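Local coordinates for protein SMG-7 (Caenorhabditis elegans, PDB 3ZHE) that works in nonsense-mediated mRNA decay as the heterodimer partner of SMG5, and carries a 14-3-3-like domain followed by a helical domain, at residues T336-A350 with R377-D389. Residues are numbered along the deposited sequence; the frame is centred on the assembly and turned at random.
Sequences TEDEVTSICEWLLCA and RTQLAQKLVEIED
L347 and L384 are the two main knobs between helix 337-348 and helix 377-389. L347 sits in a hollow of R377, L380, A381 and L384. L384 fills the matching hollow of V340, I343, C344 and L347. The helices run antiparallel, at 160°, with axes 8.8 Å apart. They come closest at C344 and A381, where the CA atoms are 5.2 Å apart and the small side chains let the backbones approach. The CG of L347 lies beside its backbone N (chi1 -66°), and its CD1 reaches CD2 of L380 obliquely at 3.7 Å. C344 SG lodges between L384 CB, at 3.7 Å, and V385 CG2. On the outer flank, the CB of L348 points away, yet its CD2 bends back to A381 CB.

Polar groups lie at the two ends. R377 extends its CG anti to the backbone N (chi1 165°), then bends at chi3. Its CG passes L347 O at 3.2 Å, and its CD rests on A350 CB. A350 O lies over one face of the guanidinium, offset toward the rim, while L347 O and L348 O lie at its edge. With an alanine here, A350 would probably lose its cover and the carbonyl end of helix 337-348 its nearby positive charge. At the far end, the E388 side chain crosses that of E337 at about a right angle, with OE2 3.5 Å from E337 CG.

The two helices form an antiparallel pair in the C-terminal helical domain, joined by a long non-helical stretch. Helix 313-322 covers its inner side through L316, A320 and L319. Apolar shape matching holds the centre. The arginine probably complements the carbonyl end electrostatically, with E354 a distant, weak second partner. The E337 and E388 carboxylates are probably mildly repulsive, their OE2 atoms 5.6 Å apart.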
loop_
_atom_site.group_PDB
_atom_site.type_symbol
_atom_site.label_atom_id
_atom_site.label_comp_id
_atom_site.label_asym_id
_atom_site.label_seq_id
_atom_site.Cartn_x
_atom_site.Cartn_y
_atom_site.Cartn_z
ATOM N N THR B 336 43.929 -26.142 4.965
ATOM C CA THR B 336 43.191 -24.886 5.001
ATOM C C THR B 336 43.475 -24.061 6.252
ATOM O O THR B 336 42.890 -22.998 6.441
ATOM C CB THR B 336 41.671 -25.136 4.928
ATOM O OG1 THR B 336 41.291 -26.069 5.948
ATOM C CG2 THR B 336 41.282 -25.697 3.570
ATOM N N GLU B 337 44.380 -24.548 7.097
ATOM C CA GLU B 337 44.629 -23.944 8.406
ATOM C C GLU B 337 45.065 -22.474 8.356
ATOM O O GLU B 337 44.538 -21.637 9.094
ATOM C CB GLU B 337 45.645 -24.780 9.193
ATOM C CG GLU B 337 45.771 -24.395 10.659
ATOM C CD GLU B 337 46.783 -23.290 10.894
ATOM O OE1 GLU B 337 47.898 -23.376 10.339
ATOM O OE2 GLU B 337 46.464 -22.334 11.632
ATOM N N ASP B 338 46.022 -22.164 7.486
ATOM C CA ASP B 338 46.575 -20.814 7.397
ATOM C C ASP B 338 45.515 -19.787 7.002
ATOM O O ASP B 338 45.353 -18.745 7.654
ATOM C CB ASP B 338 47.741 -20.780 6.406
ATOM C CG ASP B 338 48.839 -21.762 6.766
ATOM O OD1 ASP B 338 48.938 -22.129 7.955
ATOM O OD2 ASP B 338 49.601 -22.167 5.863
ATOM N N GLU B 339 44.794 -20.099 5.930
ATOM C CA GLU B 339 43.735 -19.239 5.424
ATOM C C GLU B 339 42.670 -19.016 6.490
ATOM O O GLU B 339 42.184 -17.898 6.675
ATOM C CB GLU B 339 43.113 -19.860 4.172
ATOM C CG GLU B 339 44.137 -20.345 3.161
ATOM C CD GLU B 339 43.509 -20.740 1.842
ATOM O OE1 GLU B 339 42.315 -20.438 1.643
ATOM O OE2 GLU B 339 44.208 -21.353 1.006
ATOM N N VAL B 340 42.323 -20.089 7.195
ATOM C CA VAL B 340 41.356 -20.018 8.283
ATOM C C VAL B 340 41.834 -19.078 9.386
ATOM O O VAL B 340 41.059 -18.271 9.895
ATOM C CB VAL B 340 41.057 -21.418 8.867
ATOM C CG1 VAL B 340 40.349 -21.307 10.210
ATOM C CG2 VAL B 340 40.221 -22.228 7.889
ATOM N N THR B 341 43.113 -19.172 9.738
ATOM C CA THR B 341 43.681 -18.305 10.767
ATOM C C THR B 341 43.617 -16.830 10.365
ATOM O O THR B 341 43.214 -15.975 11.163
ATOM C CB THR B 341 45.139 -18.682 11.084
ATOM O OG1 THR B 341 45.563 -19.740 10.216
ATOM C CG2 THR B 341 45.265 -19.144 12.528
ATOM N N SER B 342 44.006 -16.541 9.125
ATOM C CA SER B 342 43.972 -15.169 8.620
ATOM C C SER B 342 42.553 -14.603 8.598
ATOM O O SER B 342 42.306 -13.492 9.081
ATOM C CB SER B 342 44.584 -15.093 7.221
ATOM O OG SER B 342 43.859 -15.897 6.308
ATOM N N ILE B 343 41.625 -15.371 8.031
ATOM C CA ILE B 343 40.229 -14.951 7.958
ATOM C C ILE B 343 39.649 -14.727 9.355
ATOM O O ILE B 343 38.938 -13.750 9.589
ATOM C CB ILE B 343 39.371 -15.967 7.173
ATOM C CG1 ILE B 343 39.822 -16.025 5.710
ATOM C CG2 ILE B 343 37.897 -15.602 7.243
ATOM C CD1 ILE B 343 38.977 -16.934 4.831
ATOM N N CYS B 344 39.975 -15.625 10.280
ATOM C CA CYS B 344 39.533 -15.504 11.670
ATOM C C CYS B 344 40.064 -14.240 12.338
ATOM O O CYS B 344 39.342 -13.576 13.089
ATOM C CB CYS B 344 39.948 -16.731 12.485
ATOM S SG CYS B 344 38.951 -18.207 12.178
ATOM N N GLU B 345 41.326 -13.915 12.070
ATOM C CA GLU B 345 41.902 -12.672 12.573
ATOM C C GLU B 345 41.141 -11.482 12.008
ATOM O O GLU B 345 40.855 -10.524 12.724
ATOM C CB GLU B 345 43.377 -12.549 12.196
ATOM C CG GLU B 345 44.029 -11.283 12.744
ATOM C CD GLU B 345 45.036 -10.673 11.785
ATOM O OE1 GLU B 345 45.216 -11.225 10.681
ATOM O OE2 GLU B 345 45.642 -9.636 12.132
ATOM N N TRP B 346 40.827 -11.551 10.716
ATOM C CA TRP B 346 40.072 -10.496 10.045
ATOM C C TRP B 346 38.723 -10.286 10.721
ATOM O O TRP B 346 38.322 -9.156 10.998
ATOM C CB TRP B 346 39.862 -10.845 8.569
ATOM C CG TRP B 346 39.180 -9.764 7.780
ATOM C CD1 TRP B 346 39.044 -8.453 8.132
ATOM C CD2 TRP B 346 38.540 -9.903 6.503
ATOM N NE1 TRP B 346 38.362 -7.768 7.157
ATOM C CE2 TRP B 346 38.041 -8.634 6.146
ATOM C CE3 TRP B 346 38.341 -10.975 5.627
ATOM C CZ2 TRP B 346 37.359 -8.408 4.956
ATOM C CZ3 TRP B 346 37.661 -10.748 4.443
ATOM C CH2 TRP B 346 37.178 -9.474 4.119
ATOM N N LEU B 347 38.027 -11.388 10.978
ATOM C CA LEU B 347 36.710 -11.343 11.600
ATOM C C LEU B 347 36.771 -10.802 13.027
ATOM O O LEU B 347 35.903 -10.034 13.443
ATOM C CB LEU B 347 36.067 -12.733 11.588
ATOM C CG LEU B 347 35.714 -13.327 10.222
ATOM C CD1 LEU B 347 35.235 -14.763 10.367
ATOM C CD2 LEU B 347 34.663 -12.479 9.526
ATOM N N LEU B 348 37.801 -11.192 13.773
ATOM C CA LEU B 348 37.899 -10.802 15.180
ATOM C C LEU B 348 38.110 -9.305 15.403
ATOM O O LEU B 348 37.581 -8.735 16.357
ATOM C CB LEU B 348 38.999 -11.594 15.888
ATOM C CG LEU B 348 38.694 -13.066 16.175
ATOM C CD1 LEU B 348 39.709 -13.634 17.152
ATOM C CD2 LEU B 348 37.283 -13.222 16.711
ATOM N N CYS B 349 38.887 -8.674 14.530
ATOM C CA CYS B 349 39.213 -7.262 14.693
ATOM C C CYS B 349 38.534 -6.391 13.640
ATOM O O CYS B 349 39.007 -6.277 12.510
ATOM C CB CYS B 349 40.729 -7.059 14.660
ATOM S SG CYS B 349 41.631 -7.973 15.939
ATOM N N ALA B 350 37.420 -5.775 14.022
ATOM C CA ALA B 350 36.695 -4.886 13.123
ATOM C C ALA B 350 36.018 -3.744 13.878
ATOM O O ALA B 350 35.335 -3.963 14.877
ATOM C CB ALA B 350 35.679 -5.669 12.308
ATOM N N ARG B 377 29.484 -11.413 14.132
ATOM C CA ARG B 377 30.840 -11.298 13.614
ATOM C C ARG B 377 31.827 -12.191 14.370
ATOM O O ARG B 377 32.784 -12.709 13.791
ATOM C CB ARG B 377 31.287 -9.834 13.659
ATOM C CG ARG B 377 32.775 -9.618 13.495
ATOM C CD ARG B 377 33.090 -8.161 13.213
ATOM N NE ARG B 377 32.472 -7.267 14.188
ATOM C CZ ARG B 377 33.069 -6.840 15.296
ATOM N NH1 ARG B 377 34.306 -7.226 15.578
ATOM N NH2 ARG B 377 32.427 -6.026 16.123
ATOM N N THR B 378 31.580 -12.385 15.661
ATOM C CA THR B 378 32.448 -13.210 16.492
ATOM C C THR B 378 32.100 -14.693 16.371
ATOM O O THR B 378 32.987 -15.551 16.314
ATOM C CB THR B 378 32.343 -12.804 17.973
ATOM O OG1 THR B 378 32.537 -11.390 18.098
ATOM C CG2 THR B 378 33.384 -13.528 18.810
ATOM N N GLN B 379 30.801 -14.981 16.332
ATOM C CA GLN B 379 30.300 -16.355 16.318
ATOM C C GLN B 379 30.812 -17.153 15.120
ATOM O O GLN B 379 31.169 -18.328 15.249
ATOM C CB GLN B 379 28.770 -16.355 16.344
ATOM C CG GLN B 379 28.142 -17.730 16.469
ATOM C CD GLN B 379 26.632 -17.666 16.573
ATOM O OE1 GLN B 379 25.961 -18.691 16.683
ATOM N NE2 GLN B 379 26.089 -16.456 16.539
ATOM N N LEU B 380 30.848 -16.505 13.960
ATOM C CA LEU B 380 31.377 -17.114 12.744
ATOM C C LEU B 380 32.831 -17.538 12.933
ATOM O O LEU B 380 33.223 -18.659 12.584
ATOM C CB LEU B 380 31.266 -16.130 11.576
ATOM C CG LEU B 380 31.864 -16.559 10.235
ATOM C CD1 LEU B 380 31.183 -17.817 9.724
ATOM C CD2 LEU B 380 31.750 -15.433 9.217
ATOM N N ALA B 381 33.625 -16.632 13.496
ATOM C CA ALA B 381 35.025 -16.903 13.784
ATOM C C ALA B 381 35.153 -18.090 14.729
ATOM O O ALA B 381 35.992 -18.969 14.528
ATOM C CB ALA B 381 35.691 -15.672 14.376
ATOM N N GLN B 382 34.310 -18.112 15.756
ATOM C CA GLN B 382 34.317 -19.207 16.723
ATOM C C GLN B 382 33.994 -20.545 16.060
ATOM O O GLN B 382 34.564 -21.581 16.411
ATOM C CB GLN B 382 33.341 -18.920 17.864
ATOM C CG GLN B 382 33.721 -17.713 18.697
ATOM C CD GLN B 382 33.145 -17.772 20.093
ATOM O OE1 GLN B 382 32.212 -18.528 20.361
ATOM N NE2 GLN B 382 33.706 -16.980 20.997
ATOM N N LYS B 383 33.087 -20.505 15.088
ATOM C CA LYS B 383 32.710 -21.694 14.330
ATOM C C LYS B 383 33.875 -22.218 13.493
ATOM O O LYS B 383 34.168 -23.419 13.502
ATOM C CB LYS B 383 31.507 -21.390 13.433
ATOM N N LEU B 384 34.535 -21.314 12.771
ATOM C CA LEU B 384 35.702 -21.681 11.966
ATOM C C LEU B 384 36.814 -22.280 12.827
ATOM O O LEU B 384 37.390 -23.328 12.500
ATOM C CB LEU B 384 36.234 -20.458 11.217
ATOM C CG LEU B 384 35.655 -20.180 9.831
ATOM C CD1 LEU B 384 35.958 -18.756 9.402
ATOM C CD2 LEU B 384 36.212 -21.172 8.820
ATOM N N VAL B 385 37.105 -21.596 13.931
ATOM C CA VAL B 385 38.092 -22.057 14.898
ATOM C C VAL B 385 37.734 -23.446 15.410
ATOM O O VAL B 385 38.609 -24.290 15.591
ATOM C CB VAL B 385 38.217 -21.074 16.085
ATOM C CG1 VAL B 385 39.045 -21.679 17.207
ATOM C CG2 VAL B 385 38.827 -19.767 15.625
ATOM N N GLU B 386 36.445 -23.683 15.630
ATOM C CA GLU B 386 35.991 -24.999 16.068
ATOM C C GLU B 386 36.226 -26.072 15.011
ATOM O O GLU B 386 36.637 -27.186 15.335
ATOM C CB GLU B 386 34.516 -24.972 16.459
ATOM C CG GLU B 386 34.263 -24.452 17.860
ATOM C CD GLU B 386 32.882 -24.805 18.367
ATOM O OE1 GLU B 386 32.341 -25.845 17.938
ATOM O OE2 GLU B 386 32.334 -24.043 19.191
ATOM N N ILE B 387 35.961 -25.730 13.754
ATOM C CA ILE B 387 36.174 -26.658 12.647
ATOM C C ILE B 387 37.645 -27.047 12.507
ATOM O O ILE B 387 37.970 -28.214 12.267
ATOM C CB ILE B 387 35.662 -26.080 11.319
ATOM C CG1 ILE B 387 34.164 -25.789 11.415
ATOM C CG2 ILE B 387 35.943 -27.041 10.172
ATOM C CD1 ILE B 387 33.332 -27.005 11.748
ATOM N N GLU B 388 38.532 -26.071 12.664
ATOM C CA GLU B 388 39.962 -26.349 12.564
ATOM C C GLU B 388 40.476 -27.105 13.787
ATOM O O GLU B 388 41.363 -27.952 13.675
ATOM C CB GLU B 388 40.755 -25.053 12.393
ATOM C CG GLU B 388 42.249 -25.266 12.189
ATOM C CD GLU B 388 42.553 -26.051 10.929
ATOM O OE1 GLU B 388 41.932 -25.754 9.887
ATOM O OE2 GLU B 388 43.401 -26.967 10.981
ATOM N N ASP B 389 39.906 -26.790 14.948
ATOM C CA ASP B 389 40.388 -27.301 16.231
ATOM C C ASP B 389 40.256 -28.816 16.348
ATOM O O ASP B 389 41.143 -29.484 16.882
ATOM C CB ASP B 389 39.638 -26.626 17.384
ATOM C CG ASP B 389 40.440 -26.604 18.671
ATOM O OD1 ASP B 389 41.145 -27.594 18.954
ATOM O OD2 ASP B 389 40.368 -25.592 19.398
#